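Local coordinates for protein-arginine-phosphatase (Bacillus subtilis subsp. subtilis, PDB 4KK3) that removes phosphate from phosphoarginine residues of proteins, reversing the action of the arginine kinase McsB and restoring DNA binding by the repressor CtsR, at residues G122-D125 and I126-T130; R131-L134 and E135-R139. All coordinates share one frame; numbering follows the deposited sequence.

Contact 1 holds the N-cap and first turns of helix 124-145, and contact 2 the turns that follow without a break; their centres are about 13 Å apart. Contact 1 is near the surface, about 16 Å from the centre of the chain. The side chain of its Y127 comes to about 3 Å from that of C12, a substrate-binding residue, and to about 6 Å from that of D118, the proton donor/acceptor, and from a phosphate ion, probably from the crystallisation liquor. Contact 2 is deeper, about 10 Å from the chain centre. There the side chain of L134 approaches that of R13 to about 5 Å and that of the nucleophile C7 to about 9 Å.

Contact 1 of 2, residues G122-D125 and I126-T130; sequences GSID and IYKQT
S123 and I126 meet where the helix begins: the serine hydroxyl oxygen OG faces the backbone N of I126 at 3.4 Å, a weak bond, and takes a second weak one from D125 N. It reaches both because OG is tucked between its own backbone N and carbonyl carbon (chi1 69°). The carbonyl of S123 then opens the regular ladder, accepting from Y127 N at 3.2 Å. The same oxygen also borders the Y127 ring, lying 3.4 Å from CD1 at the ring edge, with G122 O near CE1. On another side of the turn, I124 and K128 are joined twice: K128 N bonds to I124 O at 2.9 Å, and their side chains pass at a slant, I124 CG1 pressing to 3.5 Å from K128 CE, tighter than usual for two carbons. With CG1 anti to the backbone N (chi1 -172°), that branch of I124 lies against the extended lysine, whose NZ forms a salt bridge with E57. Further out, H50 meets the Y127 ring edge-to-face, and F120, A51 and M16 also touch that side chain, while I126 rests on P119. The whole is a serine N-cap on helix 124-145, which in this low molecular weight phosphatase starts just after the loop carrying the catalytic D118 and sets Y127 beside the substrate-binding C12.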
# COMPACT_ATOMS: atom_id res chain seq x y z
N GLY A 122 12.39 -8.34 -10.33
CA GLY A 122 12.60 -9.67 -9.78
C GLY A 122 11.74 -10.72 -10.47
O GLY A 122 10.86 -10.40 -11.27
N SER A 123 12.00 -11.99 -10.15
CA SER A 123 11.27 -13.10 -10.75
C SER A 123 9.87 -13.16 -10.17
O SER A 123 9.57 -12.47 -9.20
CB SER A 123 11.97 -14.42 -10.49
OG SER A 123 11.89 -14.75 -9.11
N ILE A 124 9.03 -14.01 -10.74
CA ILE A 124 7.68 -14.22 -10.21
C ILE A 124 7.76 -14.68 -8.75
O ILE A 124 6.91 -14.34 -7.94
CB ILE A 124 6.88 -15.22 -11.08
CG1 ILE A 124 5.41 -15.28 -10.65
CG2 ILE A 124 7.51 -16.62 -11.07
CD1 ILE A 124 4.68 -13.95 -10.74
N ASP A 125 8.80 -15.43 -8.41
CA ASP A 125 8.95 -15.91 -7.04
C ASP A 125 9.26 -14.79 -6.05
O ASP A 125 8.80 -14.83 -4.91
CB ASP A 125 9.96 -17.03 -6.95
CG ASP A 125 9.57 -18.22 -7.80
OD1 ASP A 125 8.55 -18.86 -7.50
OD2 ASP A 125 10.29 -18.50 -8.78
N ILE A 126 10.02 -13.79 -6.49
CA ILE A 126 10.25 -12.59 -5.66
C ILE A 126 8.93 -11.88 -5.38
O ILE A 126 8.63 -11.52 -4.24
CB ILE A 126 11.22 -11.60 -6.34
CG1 ILE A 126 12.62 -12.19 -6.44
CG2 ILE A 126 11.28 -10.28 -5.57
CD1 ILE A 126 13.30 -12.36 -5.09
N TYR A 127 8.13 -11.71 -6.43
CA TYR A 127 6.81 -11.08 -6.29
C TYR A 127 5.88 -11.87 -5.38
O TYR A 127 5.13 -11.28 -4.60
CB TYR A 127 6.14 -10.91 -7.64
CG TYR A 127 6.54 -9.67 -8.38
CD1 TYR A 127 7.75 -9.61 -9.05
CD2 TYR A 127 5.71 -8.55 -8.42
CE1 TYR A 127 8.13 -8.48 -9.73
CE2 TYR A 127 6.08 -7.41 -9.12
CZ TYR A 127 7.29 -7.39 -9.76
OH TYR A 127 7.67 -6.26 -10.46
N LYS A 128 5.91 -13.19 -5.47
CA LYS A 128 5.01 -13.99 -4.64
C LYS A 128 5.41 -13.88 -3.18
O LYS A 128 4.55 -13.89 -2.30
CB LYS A 128 4.95 -15.45 -5.11
CG LYS A 128 4.28 -15.60 -6.46
CD LYS A 128 4.18 -17.07 -6.84
CE LYS A 128 3.80 -17.25 -8.30
NZ LYS A 128 3.46 -18.67 -8.61
N GLN A 129 6.71 -13.73 -2.92
CA GLN A 129 7.20 -13.50 -1.56
C GLN A 129 6.73 -12.14 -1.03
O GLN A 129 6.31 -12.02 0.11
CB GLN A 129 8.72 -13.61 -1.51
CG GLN A 129 9.24 -15.02 -1.81
CD GLN A 129 10.76 -15.10 -1.84
OE1 GLN A 129 11.38 -15.07 -2.91
NE2 GLN A 129 11.36 -15.20 -0.66
N THR A 130 6.80 -11.12 -1.88
CA THR A 130 6.28 -9.80 -1.53
C THR A 130 4.78 -9.87 -1.25
O THR A 130 4.28 -9.34 -0.25
CB THR A 130 6.52 -8.80 -2.66
OG1 THR A 130 7.93 -8.67 -2.86
CG2 THR A 130 5.94 -7.44 -2.30

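Contact 2 of 2, residues R131-L134 and E135-R139; sequences RDEL and EELLR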
# COMPACT_ATOMS: atom_id res chain seq x y z
N ARG A 131 4.06 -10.56 -2.13
CA ARG A 131 2.63 -10.76 -1.92
C ARG A 131 2.34 -11.37 -0.54
O ARG A 131 1.48 -10.89 0.19
CB ARG A 131 2.05 -11.67 -3.01
CG ARG A 131 0.58 -11.99 -2.80
CD ARG A 131 0.18 -13.22 -3.63
NE ARG A 131 0.77 -14.45 -3.09
CZ ARG A 131 0.98 -15.56 -3.78
NH1 ARG A 131 0.68 -15.64 -5.08
NH2 ARG A 131 1.52 -16.61 -3.18
N ASP A 132 3.06 -12.43 -0.19
CA ASP A 132 2.84 -13.13 1.08
C ASP A 132 3.20 -12.26 2.27
O ASP A 132 2.52 -12.28 3.30
CB ASP A 132 3.63 -14.43 1.13
CG ASP A 132 3.07 -15.49 0.18
OD1 ASP A 132 1.95 -15.29 -0.33
OD2 ASP A 132 3.75 -16.52 -0.05
N GLU A 133 4.27 -11.49 2.12
CA GLU A 133 4.71 -10.55 3.14
C GLU A 133 3.61 -9.51 3.39
O GLU A 133 3.26 -9.23 4.54
CB GLU A 133 6.00 -9.88 2.66
CG GLU A 133 6.54 -8.75 3.52
CD GLU A 133 7.79 -8.13 2.92
OE1 GLU A 133 8.04 -8.34 1.72
OE2 GLU A 133 8.53 -7.45 3.65
N LEU A 134 3.09 -8.95 2.31
CA LEU A 134 2.02 -7.97 2.36
C LEU A 134 0.75 -8.56 2.98
O LEU A 134 0.11 -7.93 3.83
CB LEU A 134 1.70 -7.44 0.96
CG LEU A 134 2.73 -6.44 0.45
CD1 LEU A 134 2.42 -6.01 -0.97
CD2 LEU A 134 2.73 -5.22 1.41
N GLU A 135 0.39 -9.75 2.53
CA GLU A 135 -0.82 -10.40 3.03
C GLU A 135 -0.83 -10.49 4.55
O GLU A 135 -1.81 -10.13 5.20
CB GLU A 135 -1.00 -11.78 2.38
CG GLU A 135 -2.35 -12.43 2.66
CD GLU A 135 -2.53 -13.71 1.88
OE1 GLU A 135 -1.65 -14.04 1.05
OE2 GLU A 135 -3.56 -14.40 2.09
N GLU A 136 0.27 -10.97 5.12
CA GLU A 136 0.38 -11.15 6.56
C GLU A 136 0.25 -9.83 7.30
O GLU A 136 -0.41 -9.74 8.34
CB GLU A 136 1.69 -11.85 6.92
CG GLU A 136 1.92 -12.02 8.41
CD GLU A 136 3.10 -12.90 8.73
OE1 GLU A 136 3.06 -14.11 8.42
OE2 GLU A 136 4.08 -12.38 9.30
N LEU A 137 0.89 -8.79 6.77
CA LEU A 137 0.80 -7.46 7.39
C LEU A 137 -0.61 -6.88 7.31
O LEU A 137 -1.11 -6.25 8.25
CB LEU A 137 1.78 -6.52 6.69
CG LEU A 137 3.24 -6.80 7.03
CD1 LEU A 137 4.17 -6.13 6.02
CD2 LEU A 137 3.55 -6.32 8.44
N LEU A 138 -1.25 -7.11 6.17
CA LEU A 138 -2.54 -6.50 5.89
C LEU A 138 -3.66 -7.21 6.64
O LEU A 138 -4.64 -6.56 7.02
CB LEU A 138 -2.81 -6.49 4.38
CG LEU A 138 -1.81 -5.58 3.64
CD1 LEU A 138 -1.93 -5.80 2.14
CD2 LEU A 138 -1.99 -4.11 3.99
N ARG A 139 -3.51 -8.51 6.87
CA ARG A 139 -4.44 -9.21 7.77
C ARG A 139 -4.38 -8.65 9.18
O ARG A 139 -5.43 -8.47 9.82
CB ARG A 139 -4.21 -10.72 7.76
CG ARG A 139 -4.61 -11.36 6.44
CD ARG A 139 -4.66 -12.87 6.51
NE ARG A 139 -5.00 -13.44 5.21
CZ ARG A 139 -6.23 -13.52 4.72
NH1 ARG A 139 -7.27 -13.07 5.42
NH2 ARG A 139 -6.44 -14.04 3.52
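L134 and L138, one turn apart, form the tight side of this contact. L138 N bonds to L134 O at 2.8 Å, and the L138 side chain folds back over the same carbonyl, bringing CG to 3.0 Å from L134 O. That fold follows from CG lying beside its own backbone N (chi1 -65°). Between the side chains the touch is lighter, L134 CB to L138 CD1. L137 leans in likewise, its CG 3.5 Å from E133 O, the acceptor for L137 N. These buried leucines belong to the apolar stripe of an amphipathic helix in the alpha/beta fold of the low molecular weight phosphatases, which packs by L134 and L138 on helix 13-28 and by L134 and L137 on helix 105-110. The side toward solvent, with exposed D132 and R139, is held by charge and not by close packing, though R131 is itself buried. D132 and E135 run side by side, their carboxylate planes 55° apart and D132 OD1 4.1 Å from E135 OE1; this nearness of like charges is probably eased by the arginines. R131 grips D132 OD1 side-on with NE at 3.1 Å and NH2 at 3.2 Å; the oxygen lies in the guanidinium plane, and both nitrogens come from the same face of the carboxylate, while NH1 bonds to A54 O. E135 is extended (chi1 -170°), which carries OE2 out to R139 NH2, 3.2 Å away on the anti lone pair. Beside L137, E133 forms a salt bridge with K106, and E136 N bonds to D132 O at 3.2 Å.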